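Outer membrane protein Omp121 (Bacteroides thetaiotaomicron, PDB 5FQ8) binds calcium and, as a TonB-dependent receptor with a plugged beta barrel, probably imports nutrients across the bacterial outer membrane. Local coordinates at residues Ser122-Gly127 with Tyr375-Glu380; Ala287-Lys292 with Lys318-Thr323; Thr565-Phe570 with Phe584-Ala589. One frame throughout, in Å; residues are numbered along the deposited sequence.

Following the chain from its N terminus, residues 122-127 of the plug domain come first. Interaction 1 ties them to 375-380, at the start of the barrel strand 376-394, and so closes a loop of about 250 residues that packs the plug against the barrel wall. Nested inside that loop is interaction 2, which joins 287-292 to 318-323 at the open end of the hairpin 289-303/306-320. The two touch, since strand 306-320 lies beside 376-394. Interaction 3 follows in series, closing the short loop between 565-570 and 584-589. It belongs to the same barrel but lies across the chain's centre, about 49 Å between centres from interaction 1.

Interaction 1: Ser122-Gly127 with Tyr375-Glu380; sequences SGYDFG and YLNEYE
The strand 125-127 of the plug and the barrel strand 376-380 run nearly parallel, 14° between their directions, but with axes 8.9 Å apart they are too distant to pair as a sheet, and side chains span the gap. F126 is the centrepiece. Its CG sits beside the backbone N, sending the ring toward the barrel, where Y379 CB lies over the middle of one face, 3.4 Å from the ring centroid, a CH-pi contact. The Y379 ring itself is slid aside: the planes are 22° apart and the centroids 5.0 Å, so the two aromatics barely overlap. On the opposite face of F126, Y124 CD1 stands 3.7 Å above the plane near the rim. N377, with CG anti to its backbone N, reaches to both Y124 and F126. Its OD1 meets the edge of the F126 ring, 3.2 Å from CZ, while ND2 lies against Y124, 3.0 Å from CD2, the amide turned steeply, 75°, to that ring. ND2 also makes a weak hydrogen bond with T323 OG1, and Y124 OH is hydrogen-bonded to K415 NZ. D125 points away from 375-380; its OD1 accepts from G127 N in an Asx turn. Glycine suits position 127, because at its backbone angles a CB would run into the preceding carbonyl oxygen. In this buried contact between plug and wall, phenylalanine offers a flat apolar surface to methylene and ring, and asparagine is short enough to reach both aromatics with its two amide atoms. The edge of a ring carries partial positive charge, so the side-chain oxygen OD1 of N377 probably gains a modest electrostatic attraction from F126, while most of the contact rests on apolar fit.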
ATOM      1  N   SER B 122       4.758   7.727  16.606  1.00 22.16           N
ATOM      2  CA  SER B 122       4.581   6.282  16.608  1.00 22.13           C
ATOM      3  C   SER B 122       5.872   5.592  17.046  1.00 22.10           C
ATOM      4  O   SER B 122       6.474   4.817  16.314  1.00 22.08           O
ATOM      5  CB  SER B 122       4.149   5.786  15.230  1.00 22.11           C
ATOM      6  OG  SER B 122       2.743   5.804  15.119  1.00 22.18           O
ATOM      7  N   GLY B 123       6.296   5.869  18.276  1.00 22.14           N
ATOM      8  CA  GLY B 123       7.551   5.325  18.760  1.00 22.17           C
ATOM      9  C   GLY B 123       7.411   3.868  19.131  1.00 30.10           C
ATOM     10  O   GLY B 123       6.452   3.468  19.800  1.00 35.47           O
ATOM     11  N   TYR B 124       8.371   3.065  18.695  1.00 36.52           N
ATOM     12  CA  TYR B 124       8.386   1.646  18.997  1.00 22.26           C
ATOM     13  C   TYR B 124       9.786   1.131  18.720  1.00 22.31           C
ATOM     14  O   TYR B 124      10.559   1.753  17.998  1.00 22.28           O
ATOM     15  CB  TYR B 124       7.327   0.898  18.194  1.00 22.24           C
ATOM     16  CG  TYR B 124       7.458   0.956  16.687  1.00 22.19           C
ATOM     17  CD1 TYR B 124       8.463   0.258  16.034  1.00 23.07           C
ATOM     18  CD2 TYR B 124       6.557   1.675  15.918  1.00 30.64           C
ATOM     19  CE1 TYR B 124       8.592   0.288  14.682  1.00 23.66           C
ATOM     20  CE2 TYR B 124       6.669   1.702  14.539  1.00 24.67           C
ATOM     21  CZ  TYR B 124       7.695   1.003  13.933  1.00 27.40           C
ATOM     22  OH  TYR B 124       7.845   1.003  12.572  1.00 22.19           O
ATOM     23  N   ASP B 125      10.117   0.003  19.325  1.00 26.91           N
ATOM     24  CA  ASP B 125      11.448  -0.573  19.180  1.00 30.64           C
ATOM     25  C   ASP B 125      11.309  -2.082  19.220  1.00 29.80           C
ATOM     26  O   ASP B 125      10.685  -2.618  20.132  1.00 31.91           O
ATOM     27  CB  ASP B 125      12.387  -0.077  20.281  1.00 34.64           C
ATOM     28  CG  ASP B 125      13.832  -0.336  19.963  1.00 28.71           C
ATOM     29  OD1 ASP B 125      14.190  -1.509  19.742  1.00 30.21           O
ATOM     30  OD2 ASP B 125      14.602   0.636  19.907  1.00 22.74           O
ATOM     31  N   PHE B 126      11.867  -2.760  18.231  1.00 29.62           N
ATOM     32  CA  PHE B 126      11.566  -4.166  18.025  1.00 30.50           C
ATOM     33  C   PHE B 126      12.773  -5.075  18.205  1.00 29.52           C
ATOM     34  O   PHE B 126      12.632  -6.291  18.064  1.00 28.50           O
ATOM     35  CB  PHE B 126      10.960  -4.381  16.632  1.00 24.92           C
ATOM     36  CG  PHE B 126       9.487  -4.107  16.548  1.00 29.82           C
ATOM     37  CD1 PHE B 126       8.664  -4.339  17.615  1.00 22.70           C
ATOM     38  CD2 PHE B 126       8.933  -3.603  15.386  1.00 37.16           C
ATOM     39  CE1 PHE B 126       7.300  -4.096  17.529  1.00 22.66           C
ATOM     40  CE2 PHE B 126       7.587  -3.350  15.285  1.00 29.12           C
ATOM     41  CZ  PHE B 126       6.757  -3.605  16.368  1.00 22.57           C
ATOM     42  N   GLY B 127      13.947  -4.534  18.491  1.00 23.05           N
ATOM     43  CA  GLY B 127      15.090  -5.345  18.849  1.00 23.28           C
ATOM     44  C   GLY B 127      16.291  -5.056  17.978  1.00 23.34           C
ATOM     45  O   GLY B 127      16.202  -4.413  16.942  1.00 23.22           O
ATOM     46  N   TYR B 375      -5.593  -1.183  18.875  1.00 28.30           N
ATOM     47  CA  TYR B 375      -4.550  -0.788  17.949  1.00 28.94           C
ATOM     48  C   TYR B 375      -3.612  -1.954  17.747  1.00 29.22           C
ATOM     49  O   TYR B 375      -3.663  -2.948  18.467  1.00 39.51           O
ATOM     50  CB  TYR B 375      -3.800   0.436  18.465  1.00 23.15           C
ATOM     51  CG  TYR B 375      -4.536   1.730  18.263  1.00 23.17           C
ATOM     52  CD1 TYR B 375      -5.797   1.920  18.784  1.00 23.41           C
ATOM     53  CD2 TYR B 375      -3.967   2.763  17.542  1.00 24.03           C
ATOM     54  CE1 TYR B 375      -6.461   3.086  18.597  1.00 23.47           C
ATOM     55  CE2 TYR B 375      -4.619   3.938  17.374  1.00 23.06           C
ATOM     56  CZ  TYR B 375      -5.867   4.089  17.896  1.00 23.29           C
ATOM     57  OH  TYR B 375      -6.535   5.262  17.715  1.00 28.44           O
ATOM     58  N   LEU B 376      -2.764  -1.835  16.742  1.00 23.12           N
ATOM     59  CA  LEU B 376      -1.918  -2.948  16.353  1.00 23.12           C
ATOM     60  C   LEU B 376      -0.554  -2.437  15.946  1.00 46.29           C
ATOM     61  O   LEU B 376      -0.453  -1.461  15.202  1.00 34.76           O
ATOM     62  CB  LEU B 376      -2.538  -3.729  15.208  1.00 23.28           C
ATOM     63  CG  LEU B 376      -1.706  -4.892  14.701  1.00 23.32           C
ATOM     64  CD1 LEU B 376      -2.162  -6.100  15.432  1.00 23.57           C
ATOM     65  CD2 LEU B 376      -1.891  -5.066  13.228  1.00 23.38           C
ATOM     66  N   ASN B 377       0.486  -3.090  16.439  1.00 22.86           N
ATOM     67  CA  ASN B 377       1.853  -2.810  16.020  1.00 22.69           C
ATOM     68  C   ASN B 377       2.688  -4.059  16.299  1.00 28.96           C
ATOM     69  O   ASN B 377       3.418  -4.152  17.281  1.00 25.43           O
ATOM     70  CB  ASN B 377       2.429  -1.588  16.724  1.00 22.54           C
ATOM     71  CG  ASN B 377       3.787  -1.238  16.224  1.00 26.18           C
ATOM     72  OD1 ASN B 377       4.279  -1.825  15.269  1.00 24.55           O
ATOM     73  ND2 ASN B 377       4.411  -0.275  16.859  1.00 22.33           N
ATOM     74  N   GLU B 378       2.610  -5.015  15.388  1.00 26.74           N
ATOM     75  CA  GLU B 378       3.213  -6.324  15.571  1.00 30.80           C
ATOM     76  C   GLU B 378       4.438  -6.463  14.684  1.00 23.01           C
ATOM     77  O   GLU B 378       4.562  -5.789  13.668  1.00 22.90           O
ATOM     78  CB  GLU B 378       2.192  -7.410  15.250  1.00 36.76           C
ATOM     79  CG  GLU B 378       2.609  -8.812  15.611  1.00 31.53           C
ATOM     80  CD  GLU B 378       1.573  -9.827  15.240  1.00 27.96           C
ATOM     81  OE1 GLU B 378       0.462  -9.767  15.797  1.00 23.93           O
ATOM     82  OE2 GLU B 378       1.872 -10.674  14.381  1.00 34.56           O
ATOM     83  N   TYR B 379       5.367  -7.306  15.102  1.00 23.11           N
ATOM     84  CA  TYR B 379       6.546  -7.619  14.308  1.00 24.84           C
ATOM     85  C   TYR B 379       6.840  -9.095  14.470  1.00 23.39           C
ATOM     86  O   TYR B 379       6.823  -9.609  15.586  1.00 23.50           O
ATOM     87  CB  TYR B 379       7.738  -6.779  14.739  1.00 29.78           C
ATOM     88  CG  TYR B 379       9.021  -6.953  13.963  1.00 27.26           C
ATOM     89  CD1 TYR B 379       9.272  -6.219  12.824  1.00 30.07           C
ATOM     90  CD2 TYR B 379      10.011  -7.802  14.412  1.00 23.30           C
ATOM     91  CE1 TYR B 379      10.459  -6.351  12.139  1.00 25.26           C
ATOM     92  CE2 TYR B 379      11.196  -7.940  13.734  1.00 25.41           C
ATOM     93  CZ  TYR B 379      11.414  -7.214  12.595  1.00 23.88           C
ATOM     94  OH  TYR B 379      12.594  -7.353  11.915  1.00 25.20           O
ATOM     95  N   GLU B 380       7.067  -9.773  13.359  1.00 23.53           N
ATOM     96  CA  GLU B 380       7.497 -11.160  13.345  1.00 23.82           C
ATOM     97  C   GLU B 380       8.741 -11.259  12.485  1.00 23.86           C
ATOM     98  O   GLU B 380       8.811 -10.652  11.420  1.00 25.08           O
ATOM     99  CB  GLU B 380       6.409 -12.083  12.818  1.00 24.05           C
ATOM    100  CG  GLU B 380       6.852 -13.525  12.784  1.00 24.39           C
ATOM    101  CD  GLU B 380       5.830 -14.485  12.252  1.00 24.68           C
ATOM    102  OE1 GLU B 380       4.775 -14.658  12.881  1.00 24.76           O
ATOM    103  OE2 GLU B 380       6.098 -15.084  11.203  1.00 24.87           O
TER

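Interaction 2: Ala287-Lys292 with Lys318-Thr323; sequences ADSYDK and KNNFAT. With CA (calcium ion), chain M.
Anti to its backbone N (chi1 176°), the ring of Y290 swings alongside N319, whose CG lies beside its own N (chi1 -54°); the two side chains point the same way, and N319 ND2 approaches the ring obliquely, 3.6 Å from Y290 CD1, with amide and ring planes 51° apart, while N319 OD1 is hydrogen-bonded to Q317 NE2. In both S289 and N320, on the other face, the first side-chain atom past CB lies beside the backbone N; S289 OG is hydrogen-bonded to D286 O. The backbones form an antiparallel ladder at the open end of the beta hairpin 289-303/306-320 in the barrel wall. S289 and N320 exchange two nearly straight hydrogen bonds, S289 N to N320 O and N320 N to S289 O. D291 and K318 form the next hydrogen-bonded pair; D291 OD2 and K318 NZ, 4.7 Å apart, are too far for a salt bridge, though they may attract mildly, and D291 OD1 is hydrogen-bonded to S278 OG. Where the ladder ends, D288 turns away and its OD2 binds calcium at 2.2 Å, a carboxylate being a natural hard ligand; D280, G281, I283 and T285 complete the site. The small A287 and A322 meet methyl to methyl, both touching L372 of helix 368-374. Strand 268-280 flanks 289-292, strand 376-394 flanks 318-320, and the plug's F126 packs on N319 and F321.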
ATOM      1  N   ALA B 287      -0.253  -6.220  24.675  1.00 23.98           N
ATOM      2  CA  ALA B 287       0.474  -5.357  23.756  1.00 23.66           C
ATOM      3  C   ALA B 287       1.976  -5.375  24.011  1.00 23.55           C
ATOM      4  O   ALA B 287       2.741  -5.163  23.068  1.00 23.36           O
ATOM      5  CB  ALA B 287      -0.072  -3.940  23.834  1.00 23.53           C
ATOM      6  N   ASP B 288       2.417  -5.613  25.259  1.00 24.19           N
ATOM      7  CA  ASP B 288       3.833  -5.848  25.571  1.00 26.11           C
ATOM      8  C   ASP B 288       4.114  -7.316  25.370  1.00 36.29           C
ATOM      9  O   ASP B 288       4.004  -8.109  26.293  1.00 42.17           O
ATOM     10  CB  ASP B 288       4.206  -5.505  27.007  1.00 29.44           C
ATOM     11  CG  ASP B 288       3.129  -4.831  27.745  1.00 43.65           C
ATOM     12  OD1 ASP B 288       3.077  -3.619  27.582  1.00 51.04           O
ATOM     13  OD2 ASP B 288       2.369  -5.484  28.491  1.00 24.18           O
ATOM     14  N   SER B 289       4.501  -7.700  24.187  1.00 23.78           N
ATOM     15  CA  SER B 289       4.760  -9.106  23.993  1.00 24.01           C
ATOM     16  C   SER B 289       6.084  -9.288  23.294  1.00 23.92           C
ATOM     17  O   SER B 289       6.488  -8.475  22.468  1.00 23.67           O
ATOM     18  CB  SER B 289       3.643  -9.762  23.231  1.00 36.03           C
ATOM     19  OG  SER B 289       2.537  -9.923  24.086  1.00 34.74           O
ATOM     20  N   TYR B 290       6.762 -10.351  23.669  1.00 26.36           N
ATOM     21  CA  TYR B 290       7.993 -10.750  23.027  1.00 26.30           C
ATOM     22  C   TYR B 290       8.052 -12.247  23.192  1.00 30.01           C
ATOM     23  O   TYR B 290       7.960 -12.740  24.316  1.00 28.15           O
ATOM     24  CB  TYR B 290       9.181 -10.067  23.667  1.00 24.10           C
ATOM     25  CG  TYR B 290      10.531 -10.466  23.170  1.00 24.16           C
ATOM     26  CD1 TYR B 290      10.866 -10.370  21.847  1.00 24.02           C
ATOM     27  CD2 TYR B 290      11.495 -10.887  24.049  1.00 24.38           C
ATOM     28  CE1 TYR B 290      12.121 -10.707  21.418  1.00 24.12           C
ATOM     29  CE2 TYR B 290      12.741 -11.218  23.629  1.00 24.48           C
ATOM     30  CZ  TYR B 290      13.053 -11.130  22.322  1.00 24.34           C
ATOM     31  OH  TYR B 290      14.313 -11.476  21.935  1.00 24.48           O
ATOM     32  N   ASP B 291       8.103 -12.952  22.077  1.00 24.57           N
ATOM     33  CA  ASP B 291       8.361 -14.374  22.054  1.00 24.93           C
ATOM     34  C   ASP B 291       9.687 -14.569  21.349  1.00 24.93           C
ATOM     35  O   ASP B 291       9.857 -14.110  20.225  1.00 24.73           O
ATOM     36  CB  ASP B 291       7.242 -15.116  21.335  1.00 25.07           C
ATOM     37  CG  ASP B 291       5.918 -14.928  21.998  1.00 31.16           C
ATOM     38  OD1 ASP B 291       5.895 -14.865  23.236  1.00 31.23           O
ATOM     39  OD2 ASP B 291       4.891 -14.838  21.296  1.00 33.34           O
ATOM     40  N   LYS B 292      10.639 -15.189  22.024  1.00 25.77           N
ATOM     41  CA  LYS B 292      11.906 -15.531  21.410  1.00 25.27           C
ATOM     42  C   LYS B 292      12.002 -17.044  21.332  1.00 25.69           C
ATOM     43  O   LYS B 292      11.619 -17.736  22.275  1.00 25.97           O
ATOM     44  CB  LYS B 292      13.055 -14.931  22.197  1.00 25.24           C
ATOM     45  CG  LYS B 292      14.411 -15.143  21.598  1.00 25.35           C
ATOM     46  CD  LYS B 292      15.493 -14.732  22.550  1.00 25.42           C
ATOM     47  CE  LYS B 292      16.832 -14.795  21.887  1.00 25.53           C
ATOM     48  NZ  LYS B 292      17.926 -14.458  22.802  1.00 25.67           N
ATOM     49  N   LYS B 318       8.574 -12.713  17.881  1.00 24.23           N
ATOM     50  CA  LYS B 318       7.342 -11.978  17.649  1.00 24.05           C
ATOM     51  C   LYS B 318       7.246 -10.879  18.688  1.00 23.86           C
ATOM     52  O   LYS B 318       6.958 -11.148  19.853  1.00 27.19           O
ATOM     53  CB  LYS B 318       6.114 -12.875  17.704  1.00 24.30           C
ATOM     54  CG  LYS B 318       5.004 -12.390  16.790  1.00 24.19           C
ATOM     55  CD  LYS B 318       3.687 -13.042  17.076  1.00 24.43           C
ATOM     56  CE  LYS B 318       2.887 -12.192  18.017  1.00 49.18           C
ATOM     57  NZ  LYS B 318       1.691 -12.894  18.536  1.00 47.17           N
ATOM     58  N   ASN B 319       7.465  -9.651  18.263  1.00 23.58           N
ATOM     59  CA  ASN B 319       7.270  -8.484  19.102  1.00 23.40           C
ATOM     60  C   ASN B 319       5.900  -7.875  18.873  1.00 23.31           C
ATOM     61  O   ASN B 319       5.420  -7.804  17.744  1.00 23.26           O
ATOM     62  CB  ASN B 319       8.329  -7.427  18.811  1.00 23.20           C
ATOM     63  CG  ASN B 319       9.729  -7.959  18.918  1.00 23.32           C
ATOM     64  OD1 ASN B 319      10.118  -8.857  18.196  1.00 23.46           O
ATOM     65  ND2 ASN B 319      10.504  -7.384  19.809  1.00 23.30           N
ATOM     66  N   ASN B 320       5.278  -7.446  19.956  1.00 23.32           N
ATOM     67  CA  ASN B 320       4.138  -6.544  19.943  1.00 23.22           C
ATOM     68  C   ASN B 320       4.490  -5.392  20.863  1.00 23.09           C
ATOM     69  O   ASN B 320       5.104  -5.602  21.908  1.00 26.75           O
ATOM     70  CB  ASN B 320       2.856  -7.208  20.426  1.00 23.44           C
ATOM     71  CG  ASN B 320       2.375  -8.297  19.511  1.00 23.61           C
ATOM     72  OD1 ASN B 320       2.765  -9.445  19.652  1.00 32.67           O
ATOM     73  ND2 ASN B 320       1.507  -7.954  18.583  1.00 23.57           N
ATOM     74  N   PHE B 321       4.107  -4.187  20.489  1.00 41.16           N
ATOM     75  CA  PHE B 321       4.589  -3.006  21.184  1.00 22.81           C
ATOM     76  C   PHE B 321       3.417  -2.108  21.515  1.00 36.86           C
ATOM     77  O   PHE B 321       2.481  -1.996  20.723  1.00 32.04           O
ATOM     78  CB  PHE B 321       5.593  -2.279  20.330  1.00 22.63           C
ATOM     79  CG  PHE B 321       6.535  -1.410  21.089  1.00 22.59           C
ATOM     80  CD1 PHE B 321       6.103  -0.242  21.663  1.00 22.55           C
ATOM     81  CD2 PHE B 321       7.866  -1.745  21.194  1.00 27.06           C
ATOM     82  CE1 PHE B 321       6.970   0.564  22.346  1.00 22.55           C
ATOM     83  CE2 PHE B 321       8.733  -0.945  21.874  1.00 28.70           C
ATOM     84  CZ  PHE B 321       8.288   0.215  22.446  1.00 24.88           C
ATOM     85  N   ALA B 322       3.454  -1.501  22.698  1.00 22.85           N
ATOM     86  CA  ALA B 322       2.480  -0.477  23.059  1.00 22.86           C
ATOM     87  C   ALA B 322       3.063   0.853  22.598  1.00 22.68           C
ATOM     88  O   ALA B 322       3.929   1.440  23.249  1.00 25.53           O
ATOM     89  CB  ALA B 322       2.183  -0.505  24.550  1.00 23.05           C
ATOM     90  N   THR B 323       2.582   1.309  21.447  1.00 22.58           N
ATOM     91  CA  THR B 323       3.152   2.441  20.734  1.00 26.98           C
ATOM     92  C   THR B 323       3.173   3.706  21.587  1.00 29.16           C
ATOM     93  O   THR B 323       2.239   3.973  22.340  1.00 27.66           O
ATOM     94  CB  THR B 323       2.332   2.678  19.469  1.00 22.39           C
ATOM     95  OG1 THR B 323       2.073   1.432  18.815  1.00 22.43           O
ATOM     96  CG2 THR B 323       3.053   3.619  18.523  1.00 22.27           C
TER
HETATM   97 CA    CA M1987       0.848  -6.832  29.304  1.00107.24          CA

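Interaction 3: Thr565-Phe570 with Phe584-Ala589; sequences TGSFIF and FGKIRA
Backbone hydrogen bonds zip the two strands together in antiparallel fashion. G566 N meets A589 O at 2.9 Å nearly along the C=O axis, and A589 N returns a bond to G566 O; at the next hydrogen-bonded pair, past the non-hydrogen-bonded S567/R588, F568 N reaches I587 O at 2.9 Å in the carbonyl plane, while I587 N sits above the plane of the F568 carbonyl. Among side chains the polar link is K586 to S567: the lysine runs extended until it bends at its last torsion, and NZ donates a hydrogen bond, modelled very short, to S567 OG. The backbone oxygen of K38 also accepts from this NZ, so the long amine bridges barrel wall and N-terminal part of the chain. A ring-over-peptide stack comes next: F570 lies flat over G585, with G585 O 3.5 Å above the ring centre; glycine fits there because a CB would collide with F570 CE1. Apolar contacts carry the rest. I587 CB abuts the edge of the F570 ring, 3.9 Å from CE2, and I587 CG2 lies at the edge of the F568 ring. On the face of S567 and K586, I569 CG2 touches F584 CE1 at 3.7 Å. An alanine in place of F570 would probably uncover the G585 peptide and loosen the packing beside I587. F568, I587 and A589 share one face of the barrel wall, S567, I569, K586 and R588 the other. Strand 538-549 flanks 565-569, with Y539 against I569, and strand 643-656 flanks 584-589, its L652 and M654 meeting F570; R588 reaches past it to a salt bridge with D664 on strand 661-680.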
ATOM      1  N   THR B 565      51.306  -2.857  18.500  1.00 36.33           N
ATOM      2  CA  THR B 565      51.018  -2.999  19.918  1.00 36.23           C
ATOM      3  C   THR B 565      52.165  -3.722  20.605  1.00 41.91           C
ATOM      4  O   THR B 565      52.874  -4.526  19.998  1.00 37.51           O
ATOM      5  CB  THR B 565      49.725  -3.768  20.187  1.00 35.50           C
ATOM      6  OG1 THR B 565      49.869  -5.114  19.737  1.00 35.66           O
ATOM      7  CG2 THR B 565      48.575  -3.139  19.481  1.00 34.73           C
ATOM      8  N   GLY B 566      52.327  -3.433  21.886  1.00 38.24           N
ATOM      9  CA  GLY B 566      53.380  -4.045  22.671  1.00 45.12           C
ATOM     10  C   GLY B 566      52.908  -4.340  24.075  1.00 37.85           C
ATOM     11  O   GLY B 566      52.034  -3.663  24.618  1.00 37.30           O
ATOM     12  N   SER B 567      53.505  -5.373  24.658  1.00 38.39           N
ATOM     13  CA  SER B 567      53.179  -5.809  26.004  1.00 38.38           C
ATOM     14  C   SER B 567      54.454  -6.295  26.660  1.00 39.36           C
ATOM     15  O   SER B 567      55.200  -7.078  26.070  1.00 39.86           O
ATOM     16  CB  SER B 567      52.136  -6.918  25.995  1.00 37.83           C
ATOM     17  OG  SER B 567      51.912  -7.400  27.300  1.00 37.92           O
ATOM     18  N   PHE B 568      54.697  -5.826  27.873  1.00 41.05           N
ATOM     19  CA  PHE B 568      55.908  -6.142  28.618  1.00 40.62           C
ATOM     20  C   PHE B 568      55.484  -6.640  29.989  1.00 40.61           C
ATOM     21  O   PHE B 568      54.969  -5.869  30.801  1.00 40.34           O
ATOM     22  CB  PHE B 568      56.796  -4.908  28.704  1.00 41.14           C
ATOM     23  CG  PHE B 568      57.991  -5.063  29.579  1.00 42.15           C
ATOM     24  CD1 PHE B 568      58.957  -6.002  29.303  1.00 42.89           C
ATOM     25  CD2 PHE B 568      58.174  -4.218  30.655  1.00 43.13           C
ATOM     26  CE1 PHE B 568      60.063  -6.112  30.103  1.00 45.60           C
ATOM     27  CE2 PHE B 568      59.271  -4.323  31.458  1.00 43.38           C
ATOM     28  CZ  PHE B 568      60.221  -5.268  31.184  1.00 44.10           C
ATOM     29  N   ILE B 569      55.648  -7.937  30.228  1.00 40.92           N
ATOM     30  CA  ILE B 569      55.317  -8.524  31.517  1.00 41.01           C
ATOM     31  C   ILE B 569      56.597  -8.515  32.339  1.00 42.05           C
ATOM     32  O   ILE B 569      57.444  -9.390  32.193  1.00 42.73           O
ATOM     33  CB  ILE B 569      54.747  -9.936  31.387  1.00 40.80           C
ATOM     34  CG1 ILE B 569      53.618  -9.968  30.384  1.00 39.87           C
ATOM     35  CG2 ILE B 569      54.217 -10.402  32.716  1.00 45.36           C
ATOM     36  CD1 ILE B 569      54.064 -10.470  29.076  1.00 44.84           C
ATOM     37  N   PHE B 570      56.741  -7.518  33.198  1.00 42.21           N
ATOM     38  CA  PHE B 570      57.899  -7.456  34.069  1.00 43.22           C
ATOM     39  C   PHE B 570      57.734  -8.304  35.314  1.00 43.49           C
ATOM     40  O   PHE B 570      58.646  -8.331  36.137  1.00 44.74           O
ATOM     41  CB  PHE B 570      58.190  -6.011  34.459  1.00 43.37           C
ATOM     42  CG  PHE B 570      56.985  -5.265  34.911  1.00 42.55           C
ATOM     43  CD1 PHE B 570      56.562  -5.336  36.221  1.00 42.58           C
ATOM     44  CD2 PHE B 570      56.274  -4.491  34.026  1.00 57.78           C
ATOM     45  CE1 PHE B 570      55.451  -4.651  36.643  1.00 41.87           C
ATOM     46  CE2 PHE B 570      55.156  -3.805  34.437  1.00 47.70           C
ATOM     47  CZ  PHE B 570      54.743  -3.888  35.749  1.00 46.00           C
ATOM     48  N   PHE B 584      51.202 -10.763  39.113  1.00 54.64           N
ATOM     49  CA  PHE B 584      51.209 -10.418  37.703  1.00 48.81           C
ATOM     50  C   PHE B 584      51.469  -8.926  37.581  1.00 47.74           C
ATOM     51  O   PHE B 584      50.973  -8.136  38.384  1.00 54.52           O
ATOM     52  CB  PHE B 584      49.877 -10.812  37.048  1.00 53.25           C
ATOM     53  CG  PHE B 584      49.865 -10.691  35.553  1.00 38.77           C
ATOM     54  CD1 PHE B 584      50.677 -11.493  34.775  1.00 39.20           C
ATOM     55  CD2 PHE B 584      49.019  -9.794  34.927  1.00 37.97           C
ATOM     56  CE1 PHE B 584      50.665 -11.390  33.400  1.00 38.86           C
ATOM     57  CE2 PHE B 584      49.003  -9.684  33.558  1.00 37.64           C
ATOM     58  CZ  PHE B 584      49.828 -10.484  32.791  1.00 41.01           C
ATOM     59  N   GLY B 585      52.282  -8.560  36.600  1.00 42.09           N
ATOM     60  CA  GLY B 585      52.615  -7.178  36.336  1.00 40.16           C
ATOM     61  C   GLY B 585      52.970  -6.997  34.877  1.00 49.99           C
ATOM     62  O   GLY B 585      54.039  -7.415  34.431  1.00 40.65           O
ATOM     63  N   LYS B 586      52.066  -6.371  34.128  1.00 45.87           N
ATOM     64  CA  LYS B 586      52.139  -6.255  32.675  1.00 42.28           C
ATOM     65  C   LYS B 586      51.904  -4.808  32.292  1.00 44.81           C
ATOM     66  O   LYS B 586      50.965  -4.186  32.792  1.00 51.76           O
ATOM     67  CB  LYS B 586      51.087  -7.156  32.025  1.00 41.90           C
ATOM     68  CG  LYS B 586      50.825  -6.935  30.568  1.00 37.74           C
ATOM     69  CD  LYS B 586      49.466  -7.515  30.226  1.00 40.50           C
ATOM     70  CE  LYS B 586      49.172  -7.501  28.738  1.00 36.49           C
ATOM     71  NZ  LYS B 586      49.914  -8.579  28.015  1.00 36.95           N
ATOM     72  N   ILE B 587      52.744  -4.268  31.420  1.00 38.85           N
ATOM     73  CA  ILE B 587      52.581  -2.904  30.932  1.00 38.56           C
ATOM     74  C   ILE B 587      52.287  -2.955  29.438  1.00 38.11           C
ATOM     75  O   ILE B 587      52.825  -3.805  28.720  1.00 38.39           O
ATOM     76  CB  ILE B 587      53.813  -2.034  31.258  1.00 39.39           C
ATOM     77  CG1 ILE B 587      53.516  -0.566  30.985  1.00 41.71           C
ATOM     78  CG2 ILE B 587      55.004  -2.466  30.473  1.00 40.06           C
ATOM     79  CD1 ILE B 587      54.697   0.335  31.159  1.00 39.90           C
ATOM     80  N   ARG B 588      51.412  -2.051  28.978  1.00 47.97           N
ATOM     81  CA  ARG B 588      50.757  -2.126  27.674  1.00 36.82           C
ATOM     82  C   ARG B 588      50.895  -0.820  26.910  1.00 36.74           C
ATOM     83  O   ARG B 588      50.874   0.260  27.500  1.00 36.79           O
ATOM     84  CB  ARG B 588      49.263  -2.421  27.817  1.00 35.95           C
ATOM     85  CG  ARG B 588      48.880  -3.840  27.624  1.00 35.78           C
ATOM     86  CD  ARG B 588      47.389  -3.963  27.486  1.00 34.90           C
ATOM     87  NE  ARG B 588      46.689  -4.074  28.758  1.00 34.72           N
ATOM     88  CZ  ARG B 588      46.050  -3.075  29.341  1.00 34.39           C
ATOM     89  NH1 ARG B 588      46.037  -1.896  28.755  1.00 40.80           N
ATOM     90  NH2 ARG B 588      45.428  -3.256  30.495  1.00 34.27           N
ATOM     91  N   ALA B 589      50.968  -0.919  25.583  1.00 42.88           N
ATOM     92  CA  ALA B 589      50.973   0.278  24.750  1.00 46.85           C
ATOM     93  C   ALA B 589      50.549  -0.070  23.331  1.00 36.08           C
ATOM     94  O   ALA B 589      50.838  -1.160  22.837  1.00 36.24           O
ATOM     95  CB  ALA B 589      52.345   0.946  24.744  1.00 37.36           C
TER